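Local coordinates for glutathione S-transferase (Burkholderia xenovorans, PDB 2DSA), which binds glutathione, reductively dechlorinates metabolites of polychlorinated biphenyls and probably has glutathione transferase activity, at residues L98-S103 and N130-Q135; E104-F109 and L162-Y167. All blocks are in the same frame, centred on the assembly; numbering follows the deposited sequence.

Interaction 1 (L98-S103 and N130-Q135); sequences LNFISS and NTRLGQ
The F100 ring is approached obliquely by R132 CG and Q135 OE1, with its plane 79° from the Q135 amide and 64° from the R132 guanidinium. The contact joins two helices of the all-helical C-terminal domain of the glutathione S-transferase fold, 89-109 and 119-139; between 98-103 and 130-135 the nearest CA atoms, those of F100 and R132, are 9.3 Å apart. F100 bridges that gap with its far end. Its CG is anti to the backbone N (chi1 -175°), which sends the ring outward, and CZ reaches R132 CG at 3.4 Å. The methylene part of the arginine is thus what packs on the phenyl, while the chain bends at chi2 and chi3 and carries the guanidinium elsewhere: R132 NH2 makes a weak hydrogen bond to A49 O of the second subunit, and NH1 is in a long, weak ion pair with E104. The Q135 chain is extended beyond CG and lays its amide oxygen against the same end of the ring, OE1 lying 3.3 Å from F100 CE1. W97 packs edge-to-face with F100, and Y51 of the second subunit also touches it, so this small, partly buried contact sits beside the dimer interface. N99 and S103, one turn apart on helix 89-109, belong to a glutathione pocket, and N99 ND2 is hydrogen-bonded to E65 of the second subunit. Within this turn N99 O is gripped twice, from opposite faces of its plane: by S103 N at 2.9 Å and by S103 OG at 2.8 Å.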
ATOM      1  N   LEU A  98      -4.292   1.809  -5.804  1.00 28.23           N
ATOM      2  CA  LEU A  98      -2.834   1.750  -5.635  1.00 28.74           C
ATOM      3  C   LEU A  98      -2.417   0.857  -4.455  1.00 28.80           C
ATOM      4  O   LEU A  98      -1.467   0.102  -4.568  1.00 29.04           O
ATOM      5  CB  LEU A  98      -2.219   3.149  -5.482  1.00 28.23           C
ATOM      6  CG  LEU A  98      -2.199   4.113  -6.675  1.00 27.11           C
ATOM      7  CD1 LEU A  98      -1.629   5.464  -6.232  1.00 26.13           C
ATOM      8  CD2 LEU A  98      -1.383   3.542  -7.848  1.00 26.20           C
ATOM      9  N   ASN A  99      -3.115   0.963  -3.324  1.00 29.04           N
ATOM     10  CA  ASN A  99      -2.793   0.112  -2.189  1.00 29.87           C
ATOM     11  C   ASN A  99      -3.141  -1.363  -2.426  1.00 30.25           C
ATOM     12  O   ASN A  99      -2.418  -2.244  -1.960  1.00 30.21           O
ATOM     13  CB  ASN A  99      -3.454   0.598  -0.895  1.00 29.77           C
ATOM     14  CG  ASN A  99      -2.787   0.023   0.325  1.00 30.88           C
ATOM     15  OD1 ASN A  99      -1.703   0.453   0.683  1.00 31.27           O
ATOM     16  ND2 ASN A  99      -3.414  -0.989   0.956  1.00 32.17           N
ATOM     17  N   PHE A 100      -4.260  -1.605  -3.121  1.00 30.54           N
ATOM     18  CA  PHE A 100      -4.629  -2.929  -3.618  1.00 31.19           C
ATOM     19  C   PHE A 100      -3.555  -3.574  -4.497  1.00 31.29           C
ATOM     20  O   PHE A 100      -3.166  -4.729  -4.277  1.00 31.55           O
ATOM     21  CB  PHE A 100      -5.953  -2.885  -4.386  1.00 30.78           C
ATOM     22  CG  PHE A 100      -6.437  -4.246  -4.830  1.00 33.11           C
ATOM     23  CD1 PHE A 100      -7.306  -4.987  -4.025  1.00 33.84           C
ATOM     24  CD2 PHE A 100      -6.014  -4.799  -6.050  1.00 33.57           C
ATOM     25  CE1 PHE A 100      -7.755  -6.237  -4.422  1.00 33.68           C
ATOM     26  CE2 PHE A 100      -6.454  -6.048  -6.458  1.00 33.02           C
ATOM     27  CZ  PHE A 100      -7.329  -6.774  -5.651  1.00 33.22           C
ATOM     28  N   ILE A 101      -3.077  -2.840  -5.494  1.00 31.31           N
ATOM     29  CA  ILE A 101      -2.061  -3.386  -6.388  1.00 31.30           C
ATOM     30  C   ILE A 101      -0.808  -3.742  -5.589  1.00 31.83           C
ATOM     31  O   ILE A 101      -0.227  -4.815  -5.767  1.00 31.97           O
ATOM     32  CB  ILE A 101      -1.764  -2.460  -7.593  1.00 30.95           C
ATOM     33  CG1 ILE A 101      -3.017  -2.297  -8.447  1.00 30.40           C
ATOM     34  CG2 ILE A 101      -0.635  -3.030  -8.442  1.00 31.80           C
ATOM     35  CD1 ILE A 101      -3.107  -1.000  -9.221  1.00 30.49           C
ATOM     36  N   SER A 102      -0.424  -2.853  -4.686  1.00 31.94           N
ATOM     37  CA  SER A 102       0.782  -3.029  -3.880  1.00 32.51           C
ATOM     38  C   SER A 102       0.713  -4.204  -2.883  1.00 32.49           C
ATOM     39  O   SER A 102       1.616  -5.044  -2.844  1.00 31.61           O
ATOM     40  CB  SER A 102       1.090  -1.726  -3.139  1.00 32.13           C
ATOM     41  OG  SER A 102       2.065  -1.925  -2.136  1.00 34.03           O
ATOM     42  N   SER A 103      -0.346  -4.233  -2.073  1.00 32.56           N
ATOM     43  CA  SER A 103      -0.448  -5.189  -0.961  1.00 33.28           C
ATOM     44  C   SER A 103      -1.071  -6.525  -1.379  1.00 34.33           C
ATOM     45  O   SER A 103      -0.744  -7.569  -0.805  1.00 35.32           O
ATOM     46  CB  SER A 103      -1.249  -4.593   0.191  1.00 32.97           C
ATOM     47  OG  SER A 103      -2.608  -4.385  -0.197  1.00 31.93           O
ATOM     48  N   ASN A 130      -4.811 -15.889  -7.968  1.00 45.45           N
ATOM     49  CA  ASN A 130      -5.919 -16.363  -8.789  1.00 45.12           C
ATOM     50  C   ASN A 130      -7.208 -15.642  -8.427  1.00 44.34           C
ATOM     51  O   ASN A 130      -7.970 -15.246  -9.310  1.00 44.52           O
ATOM     52  CB  ASN A 130      -6.101 -17.877  -8.622  1.00 45.78           C
ATOM     53  CG  ASN A 130      -7.143 -18.444  -9.562  1.00 47.89           C
ATOM     54  OD1 ASN A 130      -8.317 -18.611  -9.189  1.00 50.81           O
ATOM     55  ND2 ASN A 130      -6.725 -18.742 -10.801  1.00 49.90           N
ATOM     56  N   THR A 131      -7.448 -15.477  -7.126  1.00 43.72           N
ATOM     57  CA  THR A 131      -8.669 -14.830  -6.630  1.00 43.50           C
ATOM     58  C   THR A 131      -8.626 -13.328  -6.900  1.00 43.14           C
ATOM     59  O   THR A 131      -9.571 -12.747  -7.432  1.00 42.96           O
ATOM     60  CB  THR A 131      -8.849 -15.045  -5.114  1.00 43.25           C
ATOM     61  OG1 THR A 131      -8.803 -16.441  -4.817  1.00 44.88           O
ATOM     62  CG2 THR A 131     -10.174 -14.467  -4.637  1.00 43.62           C
ATOM     63  N   ARG A 132      -7.503 -12.725  -6.527  1.00 42.75           N
ATOM     64  CA  ARG A 132      -7.314 -11.290  -6.580  1.00 42.51           C
ATOM     65  C   ARG A 132      -7.337 -10.797  -8.034  1.00 41.85           C
ATOM     66  O   ARG A 132      -8.039  -9.830  -8.342  1.00 41.70           O
ATOM     67  CB  ARG A 132      -6.027 -10.935  -5.824  1.00 42.79           C
ATOM     68  CG  ARG A 132      -6.201  -9.894  -4.711  1.00 44.72           C
ATOM     69  CD  ARG A 132      -6.417 -10.426  -3.292  1.00 44.75           C
ATOM     70  NE  ARG A 132      -7.831 -10.640  -3.022  1.00 47.54           N
ATOM     71  CZ  ARG A 132      -8.363 -10.961  -1.842  1.00 46.10           C
ATOM     72  NH1 ARG A 132      -7.628 -11.052  -0.740  1.00 44.72           N
ATOM     73  NH2 ARG A 132      -9.662 -11.170  -1.769  1.00 46.10           N
ATOM     74  N   LEU A 133      -6.623 -11.490  -8.932  1.00 41.59           N
ATOM     75  CA  LEU A 133      -6.703 -11.225 -10.390  1.00 41.24           C
ATOM     76  C   LEU A 133      -8.105 -11.399 -10.996  1.00 41.10           C
ATOM     77  O   LEU A 133      -8.446 -10.747 -11.982  1.00 41.00           O
ATOM     78  CB  LEU A 133      -5.719 -12.093 -11.175  1.00 41.11           C
ATOM     79  CG  LEU A 133      -4.208 -11.954 -10.980  1.00 42.05           C
ATOM     80  CD1 LEU A 133      -3.507 -13.067 -11.753  1.00 42.12           C
ATOM     81  CD2 LEU A 133      -3.664 -10.560 -11.377  1.00 41.39           C
ATOM     82  N   GLY A 134      -8.906 -12.293 -10.414  1.00 41.05           N
ATOM     83  CA  GLY A 134     -10.316 -12.407 -10.779  1.00 40.52           C
ATOM     84  C   GLY A 134     -11.065 -11.118 -10.483  1.00 40.14           C
ATOM     85  O   GLY A 134     -11.823 -10.623 -11.320  1.00 39.96           O
ATOM     86  N   GLN A 135     -10.843 -10.560  -9.294  1.00 39.94           N
ATOM     87  CA  GLN A 135     -11.494  -9.307  -8.923  1.00 39.90           C
ATOM     88  C   GLN A 135     -11.150  -8.161  -9.895  1.00 39.75           C
ATOM     89  O   GLN A 135     -12.021  -7.364 -10.260  1.00 39.87           O
ATOM     90  CB  GLN A 135     -11.160  -8.925  -7.480  1.00 39.98           C
ATOM     91  CG  GLN A 135     -11.869  -7.656  -6.986  1.00 39.48           C
ATOM     92  CD  GLN A 135     -11.397  -7.212  -5.618  1.00 40.08           C
ATOM     93  OE1 GLN A 135     -10.593  -7.895  -4.956  1.00 41.53           O
ATOM     94  NE2 GLN A 135     -11.879  -6.054  -5.182  1.00 39.16           N
TER

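Interaction 2 (E104-F109 and L162-Y167); sequences ELHKSF and LGWSAY. With HPX ((2Z,4E)-2-hydroxy-6-oxo-6-phenylhexa-2,4-dienoic acid), chain F; GSH (glutathione), chain E; GSH (glutathione), chain G.
W164 turns the edge of its indole toward two aromatic rings of helix 89-109. Against H106 the pair is edge-to-face, with planes at 81° and ring centroids 5.0 Å apart: W164 CH2 sits over the centre of the imidazole face, 3.7 Å from NE2. Against F109 the edge-to-face pair is offset, the planes 70° apart, and W164 CE3 lies 3.7 Å from F109 CB. H106 presents its ring face to the indole edge, its CG anti to the backbone N (chi1 177°); on its other nitrogen, ND1 is hydrogen-bonded to Y157. W164 NE1 is held by G8 O, which anchors the indole to the N-terminal, thioredoxin-like domain. H106 and W164 of this three-ring cluster line the active-site cleft between the two domains of the glutathione S-transferase fold, where glutathione and HPX are bound, and F109 packs against the indole edge. One face of W164 carries HPX, with CB6 3.5 Å from CD1, and Y167 lays a face of its own ring against the HPX phenyl, near CB4. The carboxylate of HPX lies at the imidazole edge, OA1 being 3.3 Å from H106 CD2. The sulfur SG2 of the chain E glutathione approaches W164 CH2 obliquely. E104, at the dimer interface, serves another glutathione site: its OE1 accepts a hydrogen bond from N1 of the chain G glutathione and forms a salt bridge with K107 of the second subunit. F109 CE1 also packs near S165 N. L162 O accepts from S165 N and, at 2.7 Å, from S165 OG, the latter almost in line with the carbonyl bond.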
ATOM      1  N   GLU A 104      -1.957  -6.483  -2.372  1.00 35.03           N
ATOM      2  CA  GLU A 104      -2.746  -7.640  -2.770  1.00 35.27           C
ATOM      3  C   GLU A 104      -2.224  -8.319  -4.030  1.00 35.94           C
ATOM      4  O   GLU A 104      -2.553  -9.477  -4.284  1.00 36.49           O
ATOM      5  CB  GLU A 104      -4.227  -7.257  -2.957  1.00 35.14           C
ATOM      6  CG  GLU A 104      -4.915  -6.625  -1.697  1.00 34.86           C
ATOM      7  CD  GLU A 104      -4.915  -7.547  -0.476  1.00 36.29           C
ATOM      8  OE1 GLU A 104      -4.855  -7.046   0.670  1.00 35.74           O
ATOM      9  OE2 GLU A 104      -4.961  -8.784  -0.663  1.00 35.99           O
ATOM     10  N   LEU A 105      -1.438  -7.607  -4.834  1.00 35.42           N
ATOM     11  CA  LEU A 105      -0.934  -8.181  -6.076  1.00 35.38           C
ATOM     12  C   LEU A 105       0.587  -8.280  -6.056  1.00 35.80           C
ATOM     13  O   LEU A 105       1.148  -9.379  -6.027  1.00 35.61           O
ATOM     14  CB  LEU A 105      -1.434  -7.398  -7.296  1.00 35.13           C
ATOM     15  CG  LEU A 105      -2.917  -7.427  -7.666  1.00 35.27           C
ATOM     16  CD1 LEU A 105      -3.158  -6.596  -8.927  1.00 33.32           C
ATOM     17  CD2 LEU A 105      -3.440  -8.872  -7.867  1.00 35.09           C
ATOM     18  N   HIS A 106       1.242  -7.120  -6.029  1.00 36.08           N
ATOM     19  CA  HIS A 106       2.707  -7.000  -6.045  1.00 36.49           C
ATOM     20  C   HIS A 106       3.353  -7.882  -4.977  1.00 36.84           C
ATOM     21  O   HIS A 106       4.239  -8.666  -5.282  1.00 36.59           O
ATOM     22  CB  HIS A 106       3.088  -5.514  -5.871  1.00 35.73           C
ATOM     23  CG  HIS A 106       4.564  -5.237  -5.787  1.00 37.00           C
ATOM     24  ND1 HIS A 106       5.082  -3.969  -5.971  1.00 35.50           N
ATOM     25  CD2 HIS A 106       5.626  -6.038  -5.521  1.00 35.94           C
ATOM     26  CE1 HIS A 106       6.393  -4.005  -5.830  1.00 35.96           C
ATOM     27  NE2 HIS A 106       6.750  -5.250  -5.563  1.00 37.44           N
ATOM     28  N   LYS A 107       2.903  -7.753  -3.734  1.00 37.95           N
ATOM     29  CA  LYS A 107       3.511  -8.474  -2.618  1.00 39.64           C
ATOM     30  C   LYS A 107       3.333  -9.997  -2.670  1.00 40.47           C
ATOM     31  O   LYS A 107       4.076 -10.729  -1.997  1.00 40.67           O
ATOM     32  CB  LYS A 107       3.021  -7.917  -1.278  1.00 39.65           C
ATOM     33  CG  LYS A 107       3.729  -6.633  -0.881  1.00 41.26           C
ATOM     34  CD  LYS A 107       5.181  -6.894  -0.516  1.00 42.76           C
ATOM     35  CE  LYS A 107       6.087  -5.778  -1.001  1.00 44.31           C
ATOM     36  NZ  LYS A 107       7.476  -5.978  -0.494  1.00 45.70           N
ATOM     37  N   SER A 108       2.352 -10.452  -3.457  1.00 41.12           N
ATOM     38  CA  SER A 108       2.111 -11.870  -3.687  1.00 41.73           C
ATOM     39  C   SER A 108       2.962 -12.414  -4.832  1.00 42.74           C
ATOM     40  O   SER A 108       3.289 -13.594  -4.846  1.00 42.84           O
ATOM     41  CB  SER A 108       0.623 -12.146  -3.915  1.00 41.65           C
ATOM     42  OG  SER A 108      -0.094 -12.062  -2.689  1.00 42.09           O
ATOM     43  N   PHE A 109       3.351 -11.559  -5.775  1.00 43.53           N
ATOM     44  CA  PHE A 109       4.331 -11.957  -6.784  1.00 44.38           C
ATOM     45  C   PHE A 109       5.708 -12.172  -6.168  1.00 45.44           C
ATOM     46  O   PHE A 109       6.446 -13.026  -6.631  1.00 45.46           O
ATOM     47  CB  PHE A 109       4.445 -10.924  -7.903  1.00 43.78           C
ATOM     48  CG  PHE A 109       3.461 -11.113  -9.023  1.00 43.48           C
ATOM     49  CD1 PHE A 109       3.832 -11.781 -10.179  1.00 42.40           C
ATOM     50  CD2 PHE A 109       2.170 -10.596  -8.934  1.00 42.99           C
ATOM     51  CE1 PHE A 109       2.936 -11.942 -11.223  1.00 44.06           C
ATOM     52  CE2 PHE A 109       1.260 -10.753  -9.968  1.00 41.66           C
ATOM     53  CZ  PHE A 109       1.640 -11.429 -11.120  1.00 43.67           C
ATOM     54  N   LEU A 162       1.215  -6.969 -13.827  1.00 37.14           N
ATOM     55  CA  LEU A 162       0.728  -7.975 -14.790  1.00 38.37           C
ATOM     56  C   LEU A 162       1.818  -8.505 -15.727  1.00 39.70           C
ATOM     57  O   LEU A 162       1.835  -9.697 -16.053  1.00 40.08           O
ATOM     58  CB  LEU A 162      -0.479  -7.484 -15.584  1.00 37.59           C
ATOM     59  CG  LEU A 162      -1.805  -7.296 -14.839  1.00 36.75           C
ATOM     60  CD1 LEU A 162      -2.870  -6.779 -15.812  1.00 35.41           C
ATOM     61  CD2 LEU A 162      -2.267  -8.571 -14.115  1.00 33.85           C
ATOM     62  N   GLY A 163       2.728  -7.621 -16.136  1.00 40.94           N
ATOM     63  CA  GLY A 163       3.851  -7.982 -16.990  1.00 42.26           C
ATOM     64  C   GLY A 163       4.778  -9.026 -16.388  1.00 43.20           C
ATOM     65  O   GLY A 163       5.505  -9.710 -17.105  1.00 44.34           O
ATOM     66  N   TRP A 164       4.744  -9.175 -15.076  1.00 43.76           N
ATOM     67  CA  TRP A 164       5.594 -10.154 -14.407  1.00 44.59           C
ATOM     68  C   TRP A 164       5.147 -11.597 -14.604  1.00 45.59           C
ATOM     69  O   TRP A 164       5.912 -12.526 -14.343  1.00 45.48           O
ATOM     70  CB  TRP A 164       5.650  -9.874 -12.914  1.00 43.42           C
ATOM     71  CG  TRP A 164       6.331  -8.612 -12.556  1.00 43.23           C
ATOM     72  CD1 TRP A 164       7.177  -7.879 -13.339  1.00 41.54           C
ATOM     73  CD2 TRP A 164       6.255  -7.940 -11.296  1.00 40.43           C
ATOM     74  NE1 TRP A 164       7.617  -6.780 -12.650  1.00 42.55           N
ATOM     75  CE2 TRP A 164       7.072  -6.792 -11.391  1.00 41.58           C
ATOM     76  CE3 TRP A 164       5.576  -8.199 -10.095  1.00 39.75           C
ATOM     77  CZ2 TRP A 164       7.229  -5.890 -10.328  1.00 41.08           C
ATOM     78  CZ3 TRP A 164       5.726  -7.306  -9.035  1.00 41.86           C
ATOM     79  CH2 TRP A 164       6.551  -6.156  -9.164  1.00 41.86           C
ATOM     80  N   SER A 165       3.906 -11.774 -15.045  1.00 46.87           N
ATOM     81  CA  SER A 165       3.270 -13.088 -15.077  1.00 48.21           C
ATOM     82  C   SER A 165       3.956 -14.078 -16.021  1.00 48.85           C
ATOM     83  O   SER A 165       4.051 -15.259 -15.702  1.00 49.04           O
ATOM     84  CB  SER A 165       1.789 -12.945 -15.406  1.00 47.83           C
ATOM     85  OG  SER A 165       1.666 -12.304 -16.647  1.00 48.83           O
ATOM     86  N   ALA A 166       4.436 -13.590 -17.169  1.00 50.18           N
ATOM     87  CA  ALA A 166       5.209 -14.407 -18.113  1.00 50.76           C
ATOM     88  C   ALA A 166       6.471 -14.989 -17.480  1.00 51.82           C
ATOM     89  O   ALA A 166       6.871 -16.115 -17.793  1.00 52.34           O
ATOM     90  CB  ALA A 166       5.571 -13.594 -19.343  1.00 50.90           C
ATOM     91  N   TYR A 167       7.100 -14.225 -16.592  1.00 52.57           N
ATOM     92  CA  TYR A 167       8.373 -14.632 -15.987  1.00 53.28           C
ATOM     93  C   TYR A 167       8.244 -15.644 -14.855  1.00 53.20           C
ATOM     94  O   TYR A 167       9.191 -16.377 -14.558  1.00 53.28           O
ATOM     95  CB  TYR A 167       9.147 -13.401 -15.547  1.00 53.78           C
ATOM     96  CG  TYR A 167       9.446 -12.496 -16.714  1.00 54.99           C
ATOM     97  CD1 TYR A 167       8.728 -11.319 -16.912  1.00 55.42           C
ATOM     98  CD2 TYR A 167      10.426 -12.839 -17.646  1.00 56.39           C
ATOM     99  CE1 TYR A 167       9.001 -10.486 -17.999  1.00 57.12           C
ATOM    100  CE2 TYR A 167      10.708 -12.019 -18.738  1.00 57.76           C
ATOM    101  CZ  TYR A 167       9.995 -10.842 -18.911  1.00 56.38           C
ATOM    102  OH  TYR A 167      10.281 -10.030 -19.995  1.00 56.25           O
TER
HETATM  103  CB3 HPX F1225      12.099  -8.512 -14.765  0.50 39.45           C
HETATM  104  CB4 HPX F1225      10.998  -9.315 -15.053  0.50 40.28           C
HETATM  105  CB5 HPX F1225      10.113  -9.677 -14.035  0.50 40.07           C
HETATM  106  CB6 HPX F1225      10.334  -9.225 -12.736  0.50 39.39           C
HETATM  107  CB1 HPX F1225      11.430  -8.424 -12.450  0.50 39.30           C
HETATM  108  CB2 HPX F1225      12.314  -8.068 -13.465  0.50 39.03           C
HETATM  109  CA6 HPX F1225      11.679  -7.947 -11.051  0.50 39.54           C
HETATM  110  OA4 HPX F1225      12.812  -7.618 -10.728  0.50 40.30           O
HETATM  111  CA5 HPX F1225      10.596  -7.873 -10.055  0.50 39.08           C
HETATM  112  CA4 HPX F1225      10.878  -8.261  -8.818  0.50 39.47           C
HETATM  113  CA3 HPX F1225       9.876  -8.210  -7.743  0.50 39.91           C
HETATM  114  CA2 HPX F1225      10.231  -8.296  -6.455  0.50 40.22           C
HETATM  115  OA3 HPX F1225      11.486  -8.450  -6.050  0.50 40.23           O
HETATM  116  CA1 HPX F1225       9.203  -8.219  -5.447  0.50 40.46           C
HETATM  117  OA2 HPX F1225       9.542  -8.076  -4.252  0.50 41.41           O
HETATM  118  OA1 HPX F1225       8.016  -8.288  -5.818  0.50 40.90           O
HETATM  119  N1  GSH E1224       6.959  -1.562  -0.502  1.00 29.78           N
HETATM  120  CA1 GSH E1224       7.822  -1.332  -1.667  1.00 32.53           C
HETATM  121  C1  GSH E1224       7.135  -0.460  -2.681  1.00 34.19           C
HETATM  122  O11 GSH E1224       5.904  -0.588  -2.890  1.00 34.07           O
HETATM  123  O12 GSH E1224       7.786   0.388  -3.345  1.00 35.23           O
HETATM  124  CB1 GSH E1224       8.225  -2.619  -2.380  1.00 32.05           C
HETATM  125  CG1 GSH E1224       9.283  -2.331  -3.457  1.00 32.91           C
HETATM  126  CD1 GSH E1224       9.883  -3.622  -3.941  1.00 33.10           C
HETATM  127  OE1 GSH E1224       9.376  -4.800  -3.404  1.00 33.87           O
HETATM  128  N2  GSH E1224      10.856  -3.574  -4.856  1.00 34.22           N
HETATM  129  CA2 GSH E1224      11.560  -4.735  -5.379  1.00 36.65           C
HETATM  130  C2  GSH E1224      13.002  -4.738  -4.982  1.00 37.88           C
HETATM  131  O2  GSH E1224      13.774  -3.588  -5.117  1.00 36.65           O
HETATM  132  CB2 GSH E1224      11.498  -4.796  -6.905  1.00 35.30           C
HETATM  133  SG2 GSH E1224       9.790  -4.978  -7.456  1.00 37.38           S
HETATM  134  N3  GSH E1224      13.500  -5.864  -4.511  1.00 40.61           N
HETATM  135  CA3 GSH E1224      13.731  -6.044  -3.085  1.00 48.29           C
HETATM  136  C3  GSH E1224      15.204  -6.176  -2.886  1.00 51.05           C
HETATM  137  O31 GSH E1224      15.939  -5.959  -3.877  1.00 53.87           O
HETATM  138  O32 GSH E1224      15.690  -6.487  -1.775  1.00 53.05           O
HETATM  139  N1  GSH G2224      -5.128  -4.582   1.556  1.00 34.67           N
HETATM  140  CA1 GSH G2224      -6.193  -4.535   2.536  1.00 36.84           C
HETATM  141  C1  GSH G2224      -6.110  -3.232   3.263  1.00 36.34           C
HETATM  142  O11 GSH G2224      -7.160  -2.683   3.624  1.00 36.39           O
HETATM  143  O12 GSH G2224      -4.996  -2.702   3.528  1.00 36.29           O
HETATM  144  CB1 GSH G2224      -6.024  -5.664   3.544  1.00 37.48           C
HETATM  145  CG1 GSH G2224      -7.192  -5.746   4.522  1.00 38.11           C
HETATM  146  CD1 GSH G2224      -7.001  -6.909   5.469  1.00 41.84           C
HETATM  147  OE1 GSH G2224      -5.826  -7.674   5.418  1.00 42.07           O
HETATM  148  N2  GSH G2224      -7.974  -7.149   6.356  1.00 43.64           N
HETATM  149  CA2 GSH G2224      -7.995  -8.326   7.213  1.00 45.01           C
HETATM  150  C2  GSH G2224      -9.233  -9.141   6.947  1.00 46.25           C
HETATM  151  O2  GSH G2224     -10.488  -8.526   6.768  1.00 44.19           O
HETATM  152  CB2 GSH G2224      -7.996  -7.935   8.690  1.00 45.47           C
HETATM  153  SG2 GSH G2224      -6.500  -7.111   9.312  1.00 45.54           S
HETATM  154  N3  GSH G2224      -9.099 -10.461   6.890  1.00 50.21           N
HETATM  155  CA3 GSH G2224      -8.647 -11.121   5.680  1.00 54.03           C
HETATM  156  C3  GSH G2224      -9.754 -11.761   4.892  1.00 55.31           C
HETATM  157  O31 GSH G2224      -9.760 -11.676   3.638  1.00 56.76           O
HETATM  158  O32 GSH G2224     -10.659 -12.386   5.494  1.00 56.04           O

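In the fold
From the N terminus the chain first builds the mixed sheet and helices 12-21 and 66-76, then enters helix 89-109, which supplies the first segment of both contacts in direct succession. Interaction 1 closes a largely helical loop of 26 residues, returning on helix 119-139. Interaction 2 closes a longer one of 52 residues, returning at the end of helix 153-163. The loops cross, because 104-109 lies inside the first and 162-167 beyond it. Probable backbone hydrogen bonds from H106 N to I101 O and from K107 N to S102 O join them along helix 89-109, and L133 packs on L162 between the returning segments, tying three helices of the C-terminal domain together beside the second subunit.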